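Local structure of KLLA0F12672p (Kluyveromyces lactis, 4M3O) at residues Leu37-Met49 and Glu67-Ser80. The protein probably dephosphorylates the C-terminal domain of RNA polymerase II as an Rtr1/RPAP2-family phosphatase, and binds zinc through this N-terminal domain. Sequence-based numbering, arbitrary orientation.
Sequences LLITKDVKDARTM and ERNLVKRCGYPLCS. With ZN (zinc ion), chain C.
Asp-42 turns one carboxylate oxygen, OD1, into the meeting point of two arginines, Arg-68 and Arg-73, in a salt-bridge network. Arg-68 comes end-on, and its NH1 and NH2 both donate to OD1. The bond from NH1 is 3.1 Å long and uses the anti lone pair of OD1. Arg-73 NE approaches on the syn side, somewhat out of the carboxylate plane, also at 3.1 Å from Asp-42 OD1. The planes do not lie flush: the carboxylate is turned 72° from the Arg-68 guanidinium.

Arg-68 NH1 also donates to Leu-38 O, at 2.8 Å and almost in line with that carbonyl. The side-on edge of Arg-68, NE and NH2, grips Cys-74 O. The guanidinium is held flat between Pro-77 CA over its centre, 3.6 Å above the plane, and Arg-73 CB on the opposite face. A bend at chi3 (62°) turns the group toward these partners. With an alanine here, Leu-38 O and Cys-74 O would probably lose these donors and Asp-42 one of its two positive partners.

Beside this network, Val-43 N donates to Pro-77 O at 2.9 Å. Water 1 lies within bonding distance of Val-43 O and Leu-78 O. An apolar patch follows: Val-43 CG1 meets Leu-78 CD2, Met-49 CG packs against Leu-78 CG, and Met-49 CE comes 3.7 Å from Tyr-76 CE1. The short, weakly bonded strand 42-43 pairs in parallel with strand 2-3, through Ala-3.

A Schellman motif ends helix 58-70 and leads the chain to Cys-74. Cys-74 and Cys-79 bind the zinc ion, with Cys-112 and His-116 completing the site. Arg-68 thus ties the first zinc ligand's carbonyl to the end of helix 24-40. Two guanidinium groups sharing one oxygen probably stabilise the negative charge of Asp-42 and hold its OD1 in place.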
loop_
_atom_site.group_PDB
_atom_site.type_symbol
_atom_site.label_atom_id
_atom_site.label_comp_id
_atom_site.label_asym_id
_atom_site.label_seq_id
_atom_site.Cartn_x
_atom_site.Cartn_y
_atom_site.Cartn_z
ATOM N N LEU A 37 -7.221 5.973 -0.018
ATOM C CA LEU A 37 -7.337 5.769 1.423
ATOM C C LEU A 37 -5.959 5.777 2.037
ATOM O O LEU A 37 -5.748 6.357 3.113
ATOM C CB LEU A 37 -7.998 4.422 1.742
ATOM C CG LEU A 37 -8.278 4.220 3.241
ATOM C CD1 LEU A 37 -9.196 5.324 3.766
ATOM C CD2 LEU A 37 -8.908 2.848 3.478
ATOM N N LEU A 38 -4.985 5.184 1.341
ATOM C CA LEU A 38 -3.635 5.075 1.973
ATOM C C LEU A 38 -2.755 6.326 1.844
ATOM O O LEU A 38 -1.623 6.341 2.310
ATOM C CB LEU A 38 -2.906 3.849 1.424
ATOM C CG LEU A 38 -3.681 2.538 1.690
ATOM C CD1 LEU A 38 -3.033 1.333 1.067
ATOM C CD2 LEU A 38 -3.882 2.349 3.182
ATOM N N ILE A 39 -3.267 7.369 1.208
ATOM C CA ILE A 39 -2.597 8.686 1.248
ATOM C C ILE A 39 -3.242 9.685 2.219
ATOM O O ILE A 39 -2.572 10.633 2.663
ATOM C CB ILE A 39 -2.483 9.320 -0.147
ATOM C CG1 ILE A 39 -3.866 9.748 -0.628
ATOM C CG2 ILE A 39 -1.797 8.327 -1.073
ATOM C CD1 ILE A 39 -3.920 11.205 -1.050
ATOM N N THR A 40 -4.525 9.463 2.538
ATOM C CA THR A 40 -5.259 10.239 3.524
ATOM C C THR A 40 -4.934 9.731 4.903
ATOM O O THR A 40 -4.876 10.535 5.827
ATOM C CB THR A 40 -6.780 10.193 3.280
ATOM O OG1 THR A 40 -7.204 8.844 3.037
ATOM C CG2 THR A 40 -7.084 10.967 2.072
ATOM N N LYS A 41 -4.664 8.419 5.022
ATOM C CA LYS A 41 -4.415 7.740 6.311
ATOM C C LYS A 41 -3.208 6.812 6.216
ATOM O O LYS A 41 -2.805 6.434 5.099
ATOM C CB LYS A 41 -5.608 6.858 6.688
ATOM C CG LYS A 41 -6.871 7.646 6.901
ATOM C CD LYS A 41 -8.077 6.749 7.095
ATOM C CE LYS A 41 -9.260 7.608 7.549
ATOM N NZ LYS A 41 -10.361 6.780 8.101
ATOM N N ASP A 42 -2.657 6.437 7.376
ATOM C CA ASP A 42 -1.535 5.513 7.448
ATOM C C ASP A 42 -2.110 4.213 7.903
ATOM O O ASP A 42 -3.190 4.198 8.475
ATOM C CB ASP A 42 -0.460 6.021 8.384
ATOM C CG ASP A 42 -0.028 7.467 8.045
ATOM O OD1 ASP A 42 0.102 7.811 6.847
ATOM O OD2 ASP A 42 0.202 8.260 8.985
ATOM N N VAL A 43 -1.390 3.126 7.653
ATOM C CA VAL A 43 -1.839 1.770 7.957
ATOM C C VAL A 43 -1.587 1.477 9.429
ATOM O O VAL A 43 -0.528 1.736 9.955
ATOM C CB VAL A 43 -1.095 0.727 7.118
ATOM C CG1 VAL A 43 -1.329 -0.673 7.678
ATOM C CG2 VAL A 43 -1.514 0.867 5.648
ATOM N N LYS A 44 -2.570 0.938 10.120
ATOM C CA LYS A 44 -2.444 0.962 11.542
ATOM C C LYS A 44 -1.481 -0.083 12.047
ATOM O O LYS A 44 -0.746 0.178 12.961
ATOM C CB LYS A 44 -3.802 0.913 12.184
ATOM C CG LYS A 44 -4.381 -0.451 12.424
ATOM C CD LYS A 44 -5.520 -0.329 13.428
ATOM C CE LYS A 44 -5.106 0.472 14.660
ATOM N NZ LYS A 44 -3.863 -0.098 15.262
ATOM N N ASP A 45 -1.422 -1.248 11.443
ATOM C CA ASP A 45 -0.692 -2.323 12.039
ATOM C C ASP A 45 -0.234 -3.333 11.004
ATOM O O ASP A 45 -0.591 -3.275 9.813
ATOM C CB ASP A 45 -1.637 -3.065 13.058
ATOM C CG ASP A 45 -2.988 -3.506 12.408
ATOM O OD1 ASP A 45 -4.002 -3.777 13.129
ATOM O OD2 ASP A 45 -3.065 -3.526 11.151
ATOM N N ALA A 46 0.554 -4.287 11.480
ATOM C CA ALA A 46 1.099 -5.350 10.657
ATOM C C ALA A 46 0.042 -6.144 9.907
ATOM O O ALA A 46 0.248 -6.523 8.720
ATOM C CB ALA A 46 1.956 -6.276 11.514
ATOM N N ARG A 47 -1.074 -6.412 10.568
ATOM C CA ARG A 47 -2.027 -7.352 9.987
ATOM C C ARG A 47 -2.693 -6.691 8.779
ATOM O O ARG A 47 -3.015 -7.356 7.776
ATOM C CB ARG A 47 -3.047 -7.879 11.040
ATOM C CG ARG A 47 -4.110 -6.898 11.497
ATOM C CD ARG A 47 -5.037 -7.492 12.569
ATOM N NE ARG A 47 -6.260 -8.093 12.033
ATOM C CZ ARG A 47 -7.364 -7.424 11.680
ATOM N NH1 ARG A 47 -7.451 -6.081 11.752
ATOM N NH2 ARG A 47 -8.400 -8.102 11.209
ATOM N N THR A 48 -2.893 -5.379 8.869
ATOM C CA THR A 48 -3.487 -4.642 7.800
ATOM C C THR A 48 -2.502 -4.531 6.576
ATOM O O THR A 48 -2.847 -4.721 5.417
ATOM C CB THR A 48 -3.975 -3.265 8.307
ATOM O OG1 THR A 48 -4.870 -3.417 9.429
ATOM C CG2 THR A 48 -4.709 -2.529 7.160
ATOM N N MET A 49 -1.253 -4.292 6.900
ATOM C CA MET A 49 -0.158 -4.196 5.953
ATOM C C MET A 49 -0.027 -5.508 5.185
ATOM O O MET A 49 0.080 -5.529 3.924
ATOM C CB MET A 49 1.052 -3.825 6.790
ATOM C CG MET A 49 2.182 -3.169 6.124
ATOM S SD MET A 49 1.824 -1.705 5.134
ATOM C CE MET A 49 3.424 -1.847 4.366
ATOM N N GLU A 67 2.792 9.079 -4.424
ATOM C CA GLU A 67 1.601 9.838 -4.019
ATOM C C GLU A 67 1.656 10.200 -2.539
ATOM O O GLU A 67 1.286 11.323 -2.160
ATOM C CB GLU A 67 0.359 9.019 -4.326
ATOM C CG GLU A 67 -0.825 9.717 -4.902
ATOM C CD GLU A 67 -0.490 10.437 -6.159
ATOM O OE1 GLU A 67 -0.634 11.658 -6.138
ATOM O OE2 GLU A 67 -0.071 9.778 -7.129
ATOM N N ARG A 68 2.188 9.305 -1.700
ATOM C CA ARG A 68 2.321 9.653 -0.274
ATOM C C ARG A 68 3.334 10.783 -0.049
ATOM O O ARG A 68 3.118 11.715 0.783
ATOM C CB ARG A 68 2.666 8.432 0.587
ATOM C CG ARG A 68 1.473 7.523 0.919
ATOM C CD ARG A 68 1.915 6.265 1.626
ATOM N NE ARG A 68 2.557 6.504 2.908
ATOM C CZ ARG A 68 1.889 6.653 4.046
ATOM N NH1 ARG A 68 0.546 6.617 4.031
ATOM N NH2 ARG A 68 2.566 6.866 5.192
ATOM N N ASN A 69 4.442 10.713 -0.773
ATOM C CA ASN A 69 5.417 11.781 -0.688
ATOM C C ASN A 69 4.847 13.201 -1.119
ATOM O O ASN A 69 5.148 14.200 -0.500
ATOM C CB ASN A 69 6.639 11.422 -1.538
ATOM C CG ASN A 69 7.443 10.260 -0.974
ATOM O OD1 ASN A 69 7.262 9.811 0.184
ATOM N ND2 ASN A 69 8.334 9.766 -1.795
ATOM N N LEU A 70 4.015 13.229 -2.142
ATOM C CA LEU A 70 3.361 14.476 -2.616
ATOM C C LEU A 70 2.458 15.103 -1.585
ATOM O O LEU A 70 2.158 16.262 -1.708
ATOM C CB LEU A 70 2.510 14.241 -3.863
ATOM C CG LEU A 70 3.280 13.780 -5.091
ATOM C CD1 LEU A 70 2.288 13.375 -6.160
ATOM C CD2 LEU A 70 4.117 14.937 -5.596
ATOM N N VAL A 71 1.988 14.332 -0.608
ATOM C CA VAL A 71 1.240 14.911 0.527
ATOM C C VAL A 71 2.110 14.895 1.822
ATOM O O VAL A 71 1.640 14.919 2.962
ATOM C CB VAL A 71 -0.102 14.188 0.685
ATOM C CG1 VAL A 71 -0.978 14.862 1.732
ATOM C CG2 VAL A 71 -0.837 14.144 -0.661
ATOM N N LYS A 72 3.397 14.896 1.609
ATOM C CA LYS A 72 4.379 14.923 2.676
ATOM C C LYS A 72 4.298 13.758 3.674
ATOM O O LYS A 72 4.575 13.901 4.857
ATOM C CB LYS A 72 4.406 16.279 3.362
ATOM C CG LYS A 72 4.719 17.390 2.361
ATOM C CD LYS A 72 4.731 18.744 3.033
ATOM C CE LYS A 72 4.521 19.850 2.008
ATOM N NZ LYS A 72 4.378 21.110 2.769
ATOM N N ARG A 73 4.062 12.564 3.160
ATOM C CA ARG A 73 4.174 11.381 4.072
ATOM C C ARG A 73 5.323 10.487 3.661
ATOM O O ARG A 73 5.595 10.286 2.428
ATOM C CB ARG A 73 2.842 10.668 4.124
ATOM C CG ARG A 73 1.859 11.469 4.983
ATOM C CD ARG A 73 0.428 11.437 4.519
ATOM N NE ARG A 73 -0.327 10.514 5.339
ATOM C CZ ARG A 73 -1.443 10.775 6.001
ATOM N NH1 ARG A 73 -2.051 11.953 5.946
ATOM N NH2 ARG A 73 -1.989 9.805 6.700
ATOM N N CYS A 74 6.053 10.023 4.673
ATOM C CA CYS A 74 6.980 8.903 4.478
ATOM C C CYS A 74 6.311 7.837 3.594
ATOM O O CYS A 74 5.112 7.535 3.735
ATOM C CB CYS A 74 7.410 8.278 5.803
ATOM S SG CYS A 74 8.558 6.850 5.620
ATOM N N GLY A 75 7.092 7.332 2.660
ATOM C CA GLY A 75 6.643 6.343 1.714
ATOM C C GLY A 75 6.095 5.073 2.335
ATOM O O GLY A 75 5.121 4.511 1.838
ATOM N N TYR A 76 6.689 4.658 3.423
ATOM C CA TYR A 76 6.264 3.410 4.119
ATOM C C TYR A 76 4.925 3.616 4.811
ATOM O O TYR A 76 4.821 4.454 5.702
ATOM C CB TYR A 76 7.332 2.930 5.105
ATOM C CG TYR A 76 7.196 1.506 5.653
ATOM C CD1 TYR A 76 6.983 0.423 4.797
ATOM C CD2 TYR A 76 7.325 1.261 7.039
ATOM C CE1 TYR A 76 6.923 -0.863 5.273
ATOM C CE2 TYR A 76 7.264 -0.047 7.557
ATOM C CZ TYR A 76 7.026 -1.092 6.676
ATOM O OH TYR A 76 6.973 -2.386 7.097
ATOM N N PRO A 77 3.870 2.918 4.319
ATOM C CA PRO A 77 2.483 3.181 4.710
ATOM C C PRO A 77 2.175 3.103 6.239
ATOM O O PRO A 77 1.295 3.771 6.684
ATOM C CB PRO A 77 1.652 2.140 3.904
ATOM C CG PRO A 77 2.542 1.684 2.820
ATOM C CD PRO A 77 3.964 1.920 3.238
ATOM N N LEU A 78 2.940 2.337 7.004
ATOM C CA LEU A 78 2.800 2.293 8.473
ATOM C C LEU A 78 3.299 3.544 9.195
ATOM O O LEU A 78 3.059 3.683 10.374
ATOM C CB LEU A 78 3.571 1.141 9.029
ATOM C CG LEU A 78 2.997 -0.250 8.752
ATOM C CD1 LEU A 78 4.115 -1.225 9.075
ATOM C CD2 LEU A 78 1.775 -0.515 9.663
ATOM N N CYS A 79 3.961 4.443 8.487
ATOM C CA CYS A 79 4.595 5.586 9.118
ATOM C C CYS A 79 3.713 6.822 9.067
ATOM O O CYS A 79 3.069 7.090 8.037
ATOM C CB CYS A 79 5.852 5.926 8.345
ATOM S SG CYS A 79 7.006 7.051 9.163
ATOM N N SER A 80 3.749 7.619 10.123
ATOM C CA SER A 80 3.001 8.865 10.149
ATOM C C SER A 80 3.943 10.069 10.180
ATOM O O SER A 80 3.520 11.161 10.480
ATOM C CB SER A 80 2.070 8.881 11.377
ATOM O OG SER A 80 2.845 8.746 12.547
HETATM ZN ZN ZN C . 8.867 6.579 7.902
HETATM O O HOH W 1 1.334 2.279 11.805
#